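PDB 1VPV: fatty acid-binding protein TM_1468 from Thermotoga maritima, which binds long-chain fatty acids such as palmitate and may take part in lipid transport or fatty acid metabolism. Local coordinates for residues Asp169-Phe174 with Glu234-Gly239; Ser240-Ile245 with Asn260-Ser265; Pro214-Arg219 with Ile225-Glu230; Ala253-Leu258 with Glu271-Met276; Ser105-Thr110 with Leu131-Ala136. All coordinates share one frame; numbering follows the deposited sequence.

Interaction 1: residues Asp169-Phe174 with Glu234-Gly239; sequences DFKAIF and EDTPEG. With PLM (palmitic acid), chain D.
K171 leaves its strand with CG opposite the carbonyl carbon (chi1 -52°), runs straight as far as CE, then bends at chi4 (-66°) and delivers NZ to the carboxylate of D235. The two side chains come from opposite directions and join strand 170-176, an inner strand of the six-stranded mixed sheet of this DegV fold, to the loop between helix 220-232 and strand 241-248. NZ lies 2.6 Å from D235 OD2 in a salt bridge that meets the oxygen on its syn side, 17° out of the carboxylate plane. K168 O gives the same ammonium a second acceptor, and R298 NH1 forms another salt bridge with D235 OD2, which is likely to favour the ionised carboxylate. Residues of the strand alternate in what they face: while K171 reaches the loop, A172 and F174 turn to the palmitate tail. A172 CB lies 3.8 Å from CG, the terminal methyl of palmitate, and the F174 ring lays one face against the chain, with palmitate CC over its centre. With alanine at F174, the tail would lose this flat wall and is likely to be left freer to move. T236 adds to the loop side of the contact: its OG1 makes a weak hydrogen bond to D235 OD1 at 3.0 Å and sits 3.6 Å from K171 CE.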
# COMPACT_ATOMS: atom_id res chain seq x y z
N ASP A 169 8.48 11.68 3.10
CA ASP A 169 7.69 11.61 4.32
C ASP A 169 6.78 10.39 4.37
O ASP A 169 6.20 10.10 5.42
CB ASP A 169 6.77 12.83 4.41
CG ASP A 169 7.51 14.12 4.75
OD1 ASP A 169 8.63 14.04 5.28
OD2 ASP A 169 6.95 15.20 4.47
N PHE A 170 6.57 9.75 3.22
CA PHE A 170 5.85 8.46 3.17
C PHE A 170 6.80 7.34 2.73
O PHE A 170 7.40 7.44 1.68
CB PHE A 170 4.66 8.54 2.24
CG PHE A 170 3.80 9.76 2.46
CD1 PHE A 170 2.98 9.86 3.57
CD2 PHE A 170 3.81 10.81 1.57
CE1 PHE A 170 2.21 10.94 3.77
CE2 PHE A 170 3.02 11.91 1.76
CZ PHE A 170 2.23 11.99 2.85
N LYS A 171 6.93 6.32 3.56
CA LYS A 171 7.86 5.22 3.34
C LYS A 171 7.15 3.88 3.41
O LYS A 171 6.14 3.74 4.10
CB LYS A 171 8.95 5.26 4.41
CG LYS A 171 9.61 6.63 4.52
CD LYS A 171 10.68 6.60 5.52
CE LYS A 171 11.36 7.94 5.60
NZ LYS A 171 12.06 8.22 4.32
N ALA A 172 7.67 2.93 2.65
CA ALA A 172 7.20 1.53 2.70
C ALA A 172 8.42 0.63 2.91
O ALA A 172 9.38 0.66 2.11
CB ALA A 172 6.49 1.17 1.43
N ILE A 173 8.41 -0.11 4.01
CA ILE A 173 9.54 -0.91 4.51
C ILE A 173 8.98 -2.25 5.03
O ILE A 173 8.04 -2.27 5.83
CB ILE A 173 10.28 -0.14 5.62
CG1 ILE A 173 10.81 1.21 5.07
CG2 ILE A 173 11.42 -0.97 6.21
CD1 ILE A 173 11.42 2.13 6.11
N PHE A 174 9.54 -3.38 4.58
CA PHE A 174 8.93 -4.69 4.91
C PHE A 174 9.93 -5.82 4.76
O PHE A 174 11.02 -5.65 4.17
CB PHE A 174 7.67 -4.95 4.04
CG PHE A 174 7.95 -5.14 2.55
CD1 PHE A 174 8.30 -4.05 1.74
CD2 PHE A 174 7.84 -6.40 1.97
CE1 PHE A 174 8.54 -4.21 0.34
CE2 PHE A 174 8.06 -6.58 0.61
CZ PHE A 174 8.43 -5.47 -0.22
N GLU A 234 17.83 5.77 8.74
CA GLU A 234 18.82 6.35 7.87
C GLU A 234 18.51 7.79 7.52
O GLU A 234 19.43 8.56 7.31
CB GLU A 234 19.03 5.52 6.60
CG GLU A 234 19.78 4.23 6.89
CD GLU A 234 19.97 3.37 5.65
OE1 GLU A 234 19.66 3.81 4.52
OE2 GLU A 234 20.45 2.23 5.82
N ASP A 235 17.23 8.16 7.48
CA ASP A 235 16.86 9.57 7.19
C ASP A 235 15.90 10.24 8.16
O ASP A 235 15.49 11.39 7.93
CB ASP A 235 16.30 9.71 5.76
CG ASP A 235 14.86 9.21 5.65
OD1 ASP A 235 14.51 8.22 6.35
OD2 ASP A 235 14.09 9.80 4.84
N THR A 236 15.56 9.56 9.25
CA THR A 236 14.55 10.03 10.21
C THR A 236 15.06 9.72 11.61
O THR A 236 14.97 8.59 12.09
CB THR A 236 13.18 9.33 9.92
OG1 THR A 236 12.84 9.51 8.54
CG2 THR A 236 12.04 9.89 10.79
N PRO A 237 15.65 10.73 12.29
CA PRO A 237 16.30 10.46 13.60
C PRO A 237 15.38 9.84 14.65
O PRO A 237 14.20 10.12 14.66
CB PRO A 237 16.78 11.85 14.08
CG PRO A 237 16.72 12.77 12.83
CD PRO A 237 15.72 12.15 11.87
N GLU A 238 15.93 9.03 15.54
CA GLU A 238 15.15 8.49 16.64
C GLU A 238 14.42 9.60 17.42
O GLU A 238 14.94 10.70 17.61
CB GLU A 238 16.02 7.60 17.56
CG GLU A 238 15.51 7.52 19.03
CD GLU A 238 16.05 6.33 19.85
OE1 GLU A 238 16.60 5.36 19.25
OE2 GLU A 238 15.90 6.39 21.09
N GLY A 239 13.20 9.32 17.85
CA GLY A 239 12.37 10.30 18.53
C GLY A 239 11.58 11.23 17.61
O GLY A 239 11.01 12.20 18.08
C1 PLM D . -0.56 -5.47 -11.15
O1 PLM D . -0.69 -4.48 -11.92
O2 PLM D . -0.68 -6.67 -11.57
C2 PLM D . -0.26 -5.20 -9.69
C3 PLM D . 1.20 -5.42 -9.37
C4 PLM D . 1.43 -5.28 -7.87
C5 PLM D . 2.90 -5.58 -7.57
C6 PLM D . 3.21 -5.47 -6.10
C7 PLM D . 4.68 -5.70 -5.80
C8 PLM D . 4.90 -5.99 -4.31
C9 PLM D . 4.79 -4.73 -3.48
CA PLM D . 4.92 -5.02 -2.00
CB PLM D . 4.95 -3.72 -1.20
CC PLM D . 4.78 -4.00 0.28
CD PLM D . 4.98 -2.74 1.15
CE PLM D . 4.60 -2.97 2.60
CF PLM D . 4.96 -1.79 3.49
CG PLM D . 3.90 -0.69 3.48

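Interaction 2: residues Ser240-Ile245 with Asn260-Ser265; sequences SKLRVI and NTLRKS
L262 sends its two methyls to two different residues of strand 241-248, CD1 to L242 and CD2 to V244. Its conformation makes this fork possible: CG stands trans to the backbone nitrogen (chi1 -172°), carrying the branch off the helix towards the strand, and chi2 of 53° spreads the methyls along it. L242 holds its CG on the side away from its own carbonyl carbon (chi1 -57°), and its side chain crosses that of L262 obliquely, CD1 to CD1 at 4.2 Å. V244 answers differently. Here the side chains reach towards each other tip to tip, and V244 CG2 comes within 3.8 Å of L262 CD2. The strand and helix 252-263 are the first two elements of a beta-alpha-beta unit, in which the helix packs against the sheet before the chain returns as strand 267-275. L242 and V244, two residues apart, both turn their side chains to the helix; the CA atoms of V244 and L262 remain 9.6 Å apart, a gap bridged by side chains alone. No hydrogen bond crosses this buried contact. Further apolar groups enclose L262: F291 and I293 from the adjacent strand 289-295, and L232 at the end of helix 220-232, which also touches L242.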
# COMPACT_ATOMS: atom_id res chain seq x y z
N SER A 240 11.56 10.95 16.31
CA SER A 240 10.71 11.72 15.39
C SER A 240 9.22 11.35 15.57
O SER A 240 8.88 10.30 16.08
CB SER A 240 11.17 11.49 13.93
OG SER A 240 12.49 12.01 13.73
N LYS A 241 8.34 12.26 15.18
CA LYS A 241 6.90 12.03 15.26
C LYS A 241 6.44 11.28 14.02
O LYS A 241 6.65 11.76 12.90
CB LYS A 241 6.16 13.36 15.30
CG LYS A 241 5.64 13.82 16.66
CD LYS A 241 4.38 14.69 16.43
CE LYS A 241 4.01 15.52 17.61
NZ LYS A 241 5.12 16.45 17.88
N LEU A 242 5.76 10.15 14.21
CA LEU A 242 5.35 9.33 13.11
C LEU A 242 3.86 8.98 13.18
O LEU A 242 3.30 8.91 14.27
CB LEU A 242 6.10 8.01 13.16
CG LEU A 242 7.62 7.92 13.15
CD1 LEU A 242 7.98 6.45 13.02
CD2 LEU A 242 8.23 8.74 11.99
N ARG A 243 3.24 8.72 12.04
CA ARG A 243 2.00 7.93 12.00
C ARG A 243 2.27 6.68 11.15
O ARG A 243 3.08 6.73 10.23
CB ARG A 243 0.82 8.72 11.45
CG ARG A 243 0.42 9.90 12.32
CD ARG A 243 -0.96 10.46 11.96
NE ARG A 243 -0.97 11.01 10.60
CZ ARG A 243 -1.92 11.80 10.10
NH1 ARG A 243 -2.95 12.16 10.83
NH2 ARG A 243 -1.84 12.26 8.85
N VAL A 244 1.59 5.58 11.44
CA VAL A 244 1.98 4.26 10.95
C VAL A 244 0.79 3.34 10.64
O VAL A 244 -0.18 3.29 11.40
CB VAL A 244 2.82 3.52 12.02
CG1 VAL A 244 3.36 2.20 11.50
CG2 VAL A 244 3.96 4.39 12.48
N ILE A 245 0.87 2.63 9.52
CA ILE A 245 0.02 1.48 9.27
C ILE A 245 0.92 0.26 9.28
O ILE A 245 1.78 0.14 8.45
CB ILE A 245 -0.69 1.60 7.91
CG1 ILE A 245 -1.54 2.88 7.89
CG2 ILE A 245 -1.60 0.38 7.64
CD1 ILE A 245 -2.32 3.06 6.58
N ASN A 260 5.47 -2.60 18.29
CA ASN A 260 6.06 -2.49 19.60
C ASN A 260 7.52 -2.03 19.56
O ASN A 260 7.92 -1.17 20.31
CB ASN A 260 5.94 -3.84 20.33
CG ASN A 260 4.54 -4.05 20.93
OD1 ASN A 260 3.70 -3.15 20.87
ND2 ASN A 260 4.29 -5.22 21.51
N THR A 261 8.32 -2.62 18.68
CA THR A 261 9.70 -2.23 18.65
C THR A 261 9.83 -0.83 18.13
O THR A 261 10.67 -0.10 18.60
CB THR A 261 10.53 -3.15 17.81
OG1 THR A 261 10.40 -4.46 18.36
CG2 THR A 261 12.02 -2.71 17.83
N LEU A 262 8.97 -0.45 17.19
CA LEU A 262 9.00 0.89 16.63
C LEU A 262 8.84 1.93 17.74
O LEU A 262 9.54 2.95 17.74
CB LEU A 262 7.93 1.08 15.57
CG LEU A 262 8.00 2.39 14.77
CD1 LEU A 262 9.34 2.67 14.14
CD2 LEU A 262 6.94 2.42 13.70
N ARG A 263 7.95 1.67 18.70
CA ARG A 263 7.71 2.63 19.82
C ARG A 263 8.89 2.86 20.74
O ARG A 263 8.99 3.90 21.32
CB ARG A 263 6.52 2.20 20.67
CG ARG A 263 5.20 2.42 19.99
CD ARG A 263 4.12 1.85 20.84
NE ARG A 263 2.90 1.75 20.08
CZ ARG A 263 2.07 2.78 19.88
NH1 ARG A 263 2.32 3.99 20.40
NH2 ARG A 263 0.98 2.58 19.18
N LYS A 264 9.77 1.89 20.87
CA LYS A 264 10.94 2.08 21.73
C LYS A 264 11.78 3.24 21.23
O LYS A 264 12.51 3.82 21.99
CB LYS A 264 11.81 0.82 21.79
CG LYS A 264 11.11 -0.33 22.48
CD LYS A 264 11.96 -1.58 22.56
CE LYS A 264 11.09 -2.78 22.86
NZ LYS A 264 11.90 -3.91 23.31
N SER A 265 11.68 3.60 19.96
CA SER A 265 12.50 4.69 19.49
C SER A 265 11.84 5.78 18.67
O SER A 265 12.52 6.70 18.24
CB SER A 265 13.74 4.13 18.79
OG SER A 265 13.45 2.95 18.15

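Interaction 3: residues Pro214-Arg219 with Ile225-Glu230; sequences PYRKVR and IEALIE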
# COMPACT_ATOMS: atom_id res chain seq x y z
N PRO A 214 15.60 -4.70 -2.38
CA PRO A 214 16.07 -5.51 -1.25
C PRO A 214 17.32 -4.85 -0.74
O PRO A 214 18.15 -4.45 -1.55
CB PRO A 214 16.43 -6.88 -1.86
CG PRO A 214 16.10 -6.81 -3.32
CD PRO A 214 15.80 -5.36 -3.69
N TYR A 215 17.46 -4.68 0.56
CA TYR A 215 18.67 -4.03 1.07
C TYR A 215 19.41 -4.84 2.16
O TYR A 215 20.55 -4.52 2.49
CB TYR A 215 18.32 -2.61 1.53
CG TYR A 215 17.48 -2.58 2.76
CD1 TYR A 215 16.10 -2.61 2.68
CD2 TYR A 215 18.08 -2.54 4.02
CE1 TYR A 215 15.32 -2.59 3.82
CE2 TYR A 215 17.32 -2.55 5.16
CZ TYR A 215 15.95 -2.55 5.07
OH TYR A 215 15.20 -2.51 6.22
N ARG A 216 18.79 -5.88 2.70
CA ARG A 216 19.43 -6.70 3.74
C ARG A 216 18.84 -8.10 3.81
O ARG A 216 17.64 -8.29 3.61
CB ARG A 216 19.27 -6.02 5.10
CG ARG A 216 20.45 -6.18 5.99
CD ARG A 216 20.42 -5.17 7.08
NE ARG A 216 21.31 -5.53 8.18
CZ ARG A 216 21.30 -4.95 9.38
NH1 ARG A 216 20.45 -3.98 9.65
NH2 ARG A 216 22.17 -5.36 10.31
N LYS A 217 19.70 -9.07 4.06
CA LYS A 217 19.29 -10.43 4.38
C LYS A 217 19.73 -10.63 5.80
O LYS A 217 20.87 -10.37 6.13
CB LYS A 217 20.03 -11.48 3.54
CG LYS A 217 19.91 -11.27 2.04
CD LYS A 217 21.05 -12.00 1.24
CE LYS A 217 20.64 -13.43 0.89
NZ LYS A 217 21.56 -14.07 -0.11
N VAL A 218 18.83 -11.08 6.64
CA VAL A 218 19.19 -11.41 8.01
C VAL A 218 18.53 -12.76 8.35
O VAL A 218 17.79 -13.35 7.51
CB VAL A 218 18.70 -10.33 8.96
CG1 VAL A 218 19.21 -8.96 8.55
CG2 VAL A 218 17.19 -10.32 9.02
N ARG A 219 18.73 -13.22 9.58
CA ARG A 219 18.05 -14.42 10.03
C ARG A 219 17.13 -14.18 11.23
O ARG A 219 17.54 -13.62 12.28
CB ARG A 219 19.06 -15.50 10.36
CG ARG A 219 19.76 -16.09 9.14
CD ARG A 219 20.84 -17.08 9.55
NE ARG A 219 20.33 -18.43 9.61
CZ ARG A 219 20.78 -19.37 10.44
NH1 ARG A 219 21.76 -19.10 11.28
NH2 ARG A 219 20.23 -20.58 10.42
N ILE A 225 13.12 -7.27 12.14
CA ILE A 225 12.48 -6.11 12.76
C ILE A 225 13.50 -5.00 12.94
O ILE A 225 13.23 -3.87 12.52
CB ILE A 225 11.84 -6.50 14.15
CG1 ILE A 225 10.52 -7.25 13.96
CG2 ILE A 225 11.65 -5.30 15.07
CD1 ILE A 225 10.11 -8.05 15.24
N GLU A 226 14.65 -5.31 13.55
CA GLU A 226 15.72 -4.31 13.73
C GLU A 226 16.15 -3.70 12.39
O GLU A 226 16.30 -2.49 12.27
CB GLU A 226 16.96 -4.91 14.38
CG GLU A 226 16.86 -5.21 15.89
CD GLU A 226 18.00 -6.17 16.41
OE1 GLU A 226 19.15 -6.10 15.91
OE2 GLU A 226 17.72 -6.98 17.33
N ALA A 227 16.33 -4.55 11.39
CA ALA A 227 16.74 -4.07 10.06
C ALA A 227 15.75 -3.05 9.47
O ALA A 227 16.18 -2.10 8.81
CB ALA A 227 16.90 -5.23 9.11
N LEU A 228 14.46 -3.24 9.72
CA LEU A 228 13.44 -2.36 9.09
C LEU A 228 13.50 -0.98 9.72
O LEU A 228 13.34 0.04 9.04
CB LEU A 228 12.01 -2.91 9.27
CG LEU A 228 11.56 -4.23 8.62
CD1 LEU A 228 10.02 -4.21 8.31
CD2 LEU A 228 12.33 -4.48 7.38
N ILE A 229 13.71 -0.98 11.03
CA ILE A 229 13.76 0.20 11.82
C ILE A 229 15.09 0.92 11.57
O ILE A 229 15.10 2.14 11.52
CB ILE A 229 13.54 -0.10 13.32
CG1 ILE A 229 12.09 -0.54 13.54
CG2 ILE A 229 13.86 1.13 14.20
CD1 ILE A 229 11.83 -1.16 14.89
N GLU A 230 16.17 0.17 11.39
CA GLU A 230 17.46 0.81 11.05
C GLU A 230 17.40 1.47 9.67
O GLU A 230 17.98 2.53 9.49
CB GLU A 230 18.65 -0.16 11.16
CG GLU A 230 18.87 -0.66 12.58
CD GLU A 230 20.13 -1.51 12.76
OE1 GLU A 230 21.25 -0.94 12.69
OE2 GLU A 230 19.99 -2.73 13.03
O HOH W 1 23.43 -3.17 12.19
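R216 reaches over A227 to E230, and its side chain can be followed outward from CB. The chain is extended from CG to NE. CD passes 4.1 Å from A227 CB, NH1 comes to 3.8 Å from the same methyl, and beyond it NH1 faces E230 OE2 at 3.6 Å, a long salt bridge in which the carboxylate lies at the guanidinium edge with the two planes 79° apart. NH2 ends the path with a weak hydrogen bond to a water, which in turn donates to E230 OE1. Strand 211-219 runs straight into helix 220-232, and the helix folds back over it nearly antiparallel, at 157° and 9.5 Å between the segment axes. A classic beta bulge opposite C204 sets Y215 and R216 side by side, and both turn to the helix. Y215 uses its hydroxyl: OH donates to A227 O at 2.8 Å, approaching from above the carbonyl plane with a C=O...donor angle of 105°, while the oxygen lies at the ring edge. A phenylalanine at Y215 would remove that donor, and the A227 carbonyl would probably lose the side-chain tie between strand and helix. The ring has neighbours of its own, K231 in a cation-pi contact and H206 with its plane roughly perpendicular. L228 CD2 packs 3.7 Å from Y215 OH.

Interaction 4: residues Ala253-Leu258 with Glu271-Met276; sequences AGVVEL and EIISPM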
# COMPACT_ATOMS: atom_id res chain seq x y z
N ALA A 253 0.82 -11.55 14.72
CA ALA A 253 1.83 -11.51 15.78
C ALA A 253 3.09 -10.80 15.24
O ALA A 253 3.72 -10.01 15.95
CB ALA A 253 2.14 -12.93 16.31
N GLY A 254 3.43 -11.03 13.97
CA GLY A 254 4.64 -10.45 13.38
C GLY A 254 4.60 -8.93 13.34
O GLY A 254 5.54 -8.26 13.75
N VAL A 255 3.48 -8.39 12.88
CA VAL A 255 3.38 -6.95 12.71
C VAL A 255 3.26 -6.29 14.10
O VAL A 255 3.76 -5.17 14.33
CB VAL A 255 2.24 -6.58 11.72
CG1 VAL A 255 0.88 -6.81 12.32
CG2 VAL A 255 2.39 -5.16 11.28
N VAL A 256 2.67 -7.02 15.05
CA VAL A 256 2.53 -6.48 16.39
C VAL A 256 3.89 -6.28 17.05
O VAL A 256 4.10 -5.28 17.70
CB VAL A 256 1.52 -7.28 17.23
CG1 VAL A 256 1.59 -6.92 18.70
CG2 VAL A 256 0.11 -7.00 16.74
N GLU A 257 4.82 -7.22 16.87
CA GLU A 257 6.18 -7.09 17.42
C GLU A 257 6.95 -5.92 16.79
O GLU A 257 7.69 -5.21 17.47
CB GLU A 257 6.97 -8.38 17.17
CG GLU A 257 6.57 -9.56 18.01
N LEU A 258 6.75 -5.75 15.49
CA LEU A 258 7.39 -4.69 14.73
C LEU A 258 6.99 -3.33 15.24
O LEU A 258 7.87 -2.48 15.46
CB LEU A 258 7.04 -4.79 13.24
CG LEU A 258 7.50 -3.66 12.32
CD1 LEU A 258 8.98 -3.46 12.39
CD2 LEU A 258 7.06 -3.96 10.89
N GLU A 271 -1.49 4.74 15.14
CA GLU A 271 -1.20 3.51 14.46
C GLU A 271 -2.43 2.67 14.25
O GLU A 271 -3.35 2.69 15.04
CB GLU A 271 -0.14 2.71 15.22
CG GLU A 271 -0.57 2.23 16.57
CD GLU A 271 0.16 0.96 17.02
OE1 GLU A 271 1.04 0.47 16.28
OE2 GLU A 271 -0.15 0.45 18.13
N ILE A 272 -2.41 1.91 13.17
CA ILE A 272 -3.46 0.95 12.93
C ILE A 272 -2.84 -0.21 12.14
O ILE A 272 -1.81 -0.04 11.50
CB ILE A 272 -4.64 1.61 12.19
CG1 ILE A 272 -5.78 0.64 12.02
CG2 ILE A 272 -4.20 2.17 10.82
CD1 ILE A 272 -7.09 1.31 11.70
N ILE A 273 -3.43 -1.39 12.24
CA ILE A 273 -2.97 -2.57 11.53
C ILE A 273 -3.90 -2.83 10.35
O ILE A 273 -5.12 -2.76 10.50
CB ILE A 273 -2.90 -3.79 12.49
CG1 ILE A 273 -1.71 -3.62 13.44
CG2 ILE A 273 -2.74 -5.10 11.72
CD1 ILE A 273 -1.72 -4.58 14.61
N SER A 274 -3.34 -3.16 9.20
CA SER A 274 -4.10 -3.52 8.01
C SER A 274 -3.58 -4.79 7.33
O SER A 274 -2.41 -4.86 6.91
CB SER A 274 -4.05 -2.38 7.00
OG SER A 274 -4.91 -2.62 5.92
N PRO A 275 -4.44 -5.79 7.17
CA PRO A 275 -3.99 -6.98 6.46
C PRO A 275 -3.72 -6.69 4.98
O PRO A 275 -4.43 -5.92 4.36
CB PRO A 275 -5.17 -7.94 6.61
CG PRO A 275 -6.32 -7.09 6.86
CD PRO A 275 -5.84 -5.89 7.60
N MSE A 276 -2.68 -7.28 4.43
CA MSE A 276 -2.39 -7.08 3.01
C MSE A 276 -3.40 -7.86 2.16
O MSE A 276 -3.74 -9.03 2.47
CB MSE A 276 -0.96 -7.51 2.68
CG MSE A 276 0.08 -6.66 3.30
SE MSE A 276 1.87 -7.54 3.55
CE MSE A 276 3.04 -6.08 2.76
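The second half of a beta-alpha-beta unit, helix 252-263 followed by strand 267-275, is held here by V255 and V256 on the helix and I273 on the strand. Both branches of the isoleucine are used. Its CG2, which stands trans to the backbone nitrogen, lies 4.0 Å from V255 CG1, and the longer arm carries CD1 to 3.7 Å from V256 CG2. CD1 also approaches V255 CG1 at 4.1 Å, and the one isoleucine thus bridges two consecutive helix residues. The two valines meet it in different ways. V255 slides past I273 in the opposite direction, flank to flank, whereas V256 and I273 cross at about a right angle. At V255 a chi1 of 72° puts CG1 in the crowded position between the backbone nitrogen and the carbonyl carbon, and this is the methyl that makes its contacts with I273. The CA atoms of V255 and I273 are 7.8 Å apart, and no hydrogen bond passes between the segments, leaving the joint purely apolar. L259, one turn further along the helix, and H248 of the neighbouring strand also touch I273. Next to I273 on strand 267-275, S274 points its CB away from the helix and its OG is hydrogen-bonded to D24 O, while M276, a selenomethionine just past the strand's end, touches the palmitate. Strand 267-275 forms one margin of the sheet and pairs in parallel with 241-248, with the helix packed against it as the connection typical of a beta-alpha-beta crossover.

Interaction 5: residues Ser105-Thr110 with Leu131-Ala136; sequences SKLSGT and LLASGA. With PLM (palmitic acid), chain D.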
# COMPACT_ATOMS: atom_id res chain seq x y z
N SER A 105 3.71 3.74 -10.65
CA SER A 105 3.65 3.48 -12.08
C SER A 105 4.76 2.57 -12.54
O SER A 105 4.75 2.08 -13.67
CB SER A 105 3.76 4.80 -12.87
OG SER A 105 5.00 5.44 -12.59
N LYS A 106 5.76 2.37 -11.69
CA LYS A 106 6.90 1.52 -12.01
C LYS A 106 6.60 0.07 -11.73
O LYS A 106 7.31 -0.78 -12.21
CB LYS A 106 8.13 1.92 -11.19
CG LYS A 106 8.42 3.39 -11.22
CD LYS A 106 9.16 3.80 -12.43
CE LYS A 106 10.06 4.97 -12.12
NZ LYS A 106 10.94 4.60 -10.97
N LEU A 107 5.60 -0.20 -10.89
CA LEU A 107 5.23 -1.56 -10.49
C LEU A 107 3.99 -2.06 -11.25
O LEU A 107 3.73 -3.25 -11.26
CB LEU A 107 4.99 -1.64 -8.98
CG LEU A 107 6.15 -1.23 -8.04
CD1 LEU A 107 5.77 -1.40 -6.61
CD2 LEU A 107 7.48 -1.99 -8.30
N SER A 108 3.23 -1.19 -11.90
CA SER A 108 1.91 -1.60 -12.37
C SER A 108 1.37 -0.59 -13.34
O SER A 108 1.67 0.62 -13.23
CB SER A 108 0.95 -1.72 -11.15
OG SER A 108 -0.38 -2.06 -11.50
N GLY A 109 0.58 -1.07 -14.30
CA GLY A 109 -0.18 -0.19 -15.25
C GLY A 109 -1.48 0.39 -14.66
O GLY A 109 -2.28 1.00 -15.36
N THR A 110 -1.68 0.22 -13.35
CA THR A 110 -2.86 0.78 -12.73
C THR A 110 -2.96 2.29 -12.96
O THR A 110 -4.01 2.81 -13.35
CB THR A 110 -2.89 0.44 -11.24
OG1 THR A 110 -2.90 -0.99 -11.11
CG2 THR A 110 -4.15 1.00 -10.60
N LEU A 131 4.13 6.45 -6.26
CA LEU A 131 5.44 5.77 -6.19
C LEU A 131 5.55 4.87 -4.93
O LEU A 131 6.63 4.64 -4.41
CB LEU A 131 6.62 6.75 -6.27
CG LEU A 131 6.63 7.68 -7.49
CD1 LEU A 131 7.80 8.65 -7.42
CD2 LEU A 131 6.66 6.95 -8.87
N LEU A 132 4.42 4.38 -4.45
CA LEU A 132 4.44 3.48 -3.33
C LEU A 132 3.55 2.30 -3.59
O LEU A 132 3.20 2.02 -4.75
CB LEU A 132 4.05 4.22 -2.06
CG LEU A 132 5.00 5.38 -1.70
CD1 LEU A 132 4.30 6.29 -0.74
CD2 LEU A 132 6.32 4.89 -1.16
N ALA A 133 3.29 1.55 -2.53
CA ALA A 133 2.39 0.42 -2.59
C ALA A 133 2.02 0.03 -1.16
O ALA A 133 2.70 0.45 -0.22
CB ALA A 133 3.03 -0.71 -3.30
N SER A 134 0.91 -0.71 -1.05
CA SER A 134 0.42 -1.32 0.18
C SER A 134 0.18 -0.25 1.20
O SER A 134 -0.28 0.83 0.83
CB SER A 134 1.38 -2.38 0.68
OG SER A 134 0.93 -2.94 1.91
N GLY A 135 0.46 -0.53 2.49
CA GLY A 135 0.03 0.34 3.62
C GLY A 135 0.61 1.76 3.61
O GLY A 135 0.22 2.62 4.41
N ALA A 136 1.57 2.04 2.74
CA ALA A 136 2.05 3.40 2.65
C ALA A 136 1.08 4.30 1.88
O ALA A 136 1.04 5.48 2.13
CB ALA A 136 3.41 3.44 2.04
C1 PLM D . -0.56 -5.47 -11.15
O1 PLM D . -0.69 -4.48 -11.92
O2 PLM D . -0.68 -6.67 -11.57
C2 PLM D . -0.26 -5.20 -9.69
C3 PLM D . 1.20 -5.42 -9.37
C4 PLM D . 1.43 -5.28 -7.87
C5 PLM D . 2.90 -5.58 -7.57
C6 PLM D . 3.21 -5.47 -6.10
C7 PLM D . 4.68 -5.70 -5.80
C8 PLM D . 4.90 -5.99 -4.31
C9 PLM D . 4.79 -4.73 -3.48
CA PLM D . 4.92 -5.02 -2.00
CB PLM D . 4.95 -3.72 -1.20
CC PLM D . 4.78 -4.00 0.28
CD PLM D . 4.98 -2.74 1.15
CE PLM D . 4.60 -2.97 2.60
CF PLM D . 4.96 -1.79 3.49
CG PLM D . 3.90 -0.69 3.48
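Where L107 meets A133 and S105 meets L131, the flat group is the palmitate carboxylate, with S108 OG at its O1. That hydrogen bond measures 2.5 Å, so short that its exact length is doubtful, and T75 OG1 bonds to the ligand as well. S108 OG stands trans to its own backbone nitrogen (chi1 177°) and is gripped from the protein side too: T110 OG1 donates to it at 2.8 Å, and T110 N at 3.2 Å with an angle of 154° at the hydrogen, an ST turn. G109, the N-cap of helix 110-118, lies within this turn, and the start of the helix may polarise the S108 hydroxyl. The direct packing of the two loops is slight. L107 CD1 approaches A133 CB at 4.4 Å, and L131 CD2 lies 4.3 Å from S105 OG, whose hydrogen-bond partner is D129. Further along the ligand, S134 CB packs 3.6 Å from palmitate CD. At the end of the tail, G135 N lies 3.6 Å from palmitate CG, the terminal methyl. One loop thus receives the acid head and the other lines the hydrocarbon tail, as expected of the fatty acid site of a DegV protein.

Interactions 1 to 4 all reach the same six-stranded sheet, whereas interaction 5, also partly buried, joins loops outside it and meets interaction 1 at the ligand, where both touch palmitate. Interactions 2 and 4 share helix 252-263 and fasten it to the parallel strands 241-248 and 267-275 by apolar side chains; the first is buried, the second partly so. The salt bridge R263-E271 adds a polar tie from the same helix to strand 267-275. Interaction 3, at the opposite margin of the sheet, and interaction 1 are partly buried and mix charge with packing, I173 resting on L228. Helices 220-232 and 252-263 also touch, through I225 and I229 against T261, linking interactions 2 and 3.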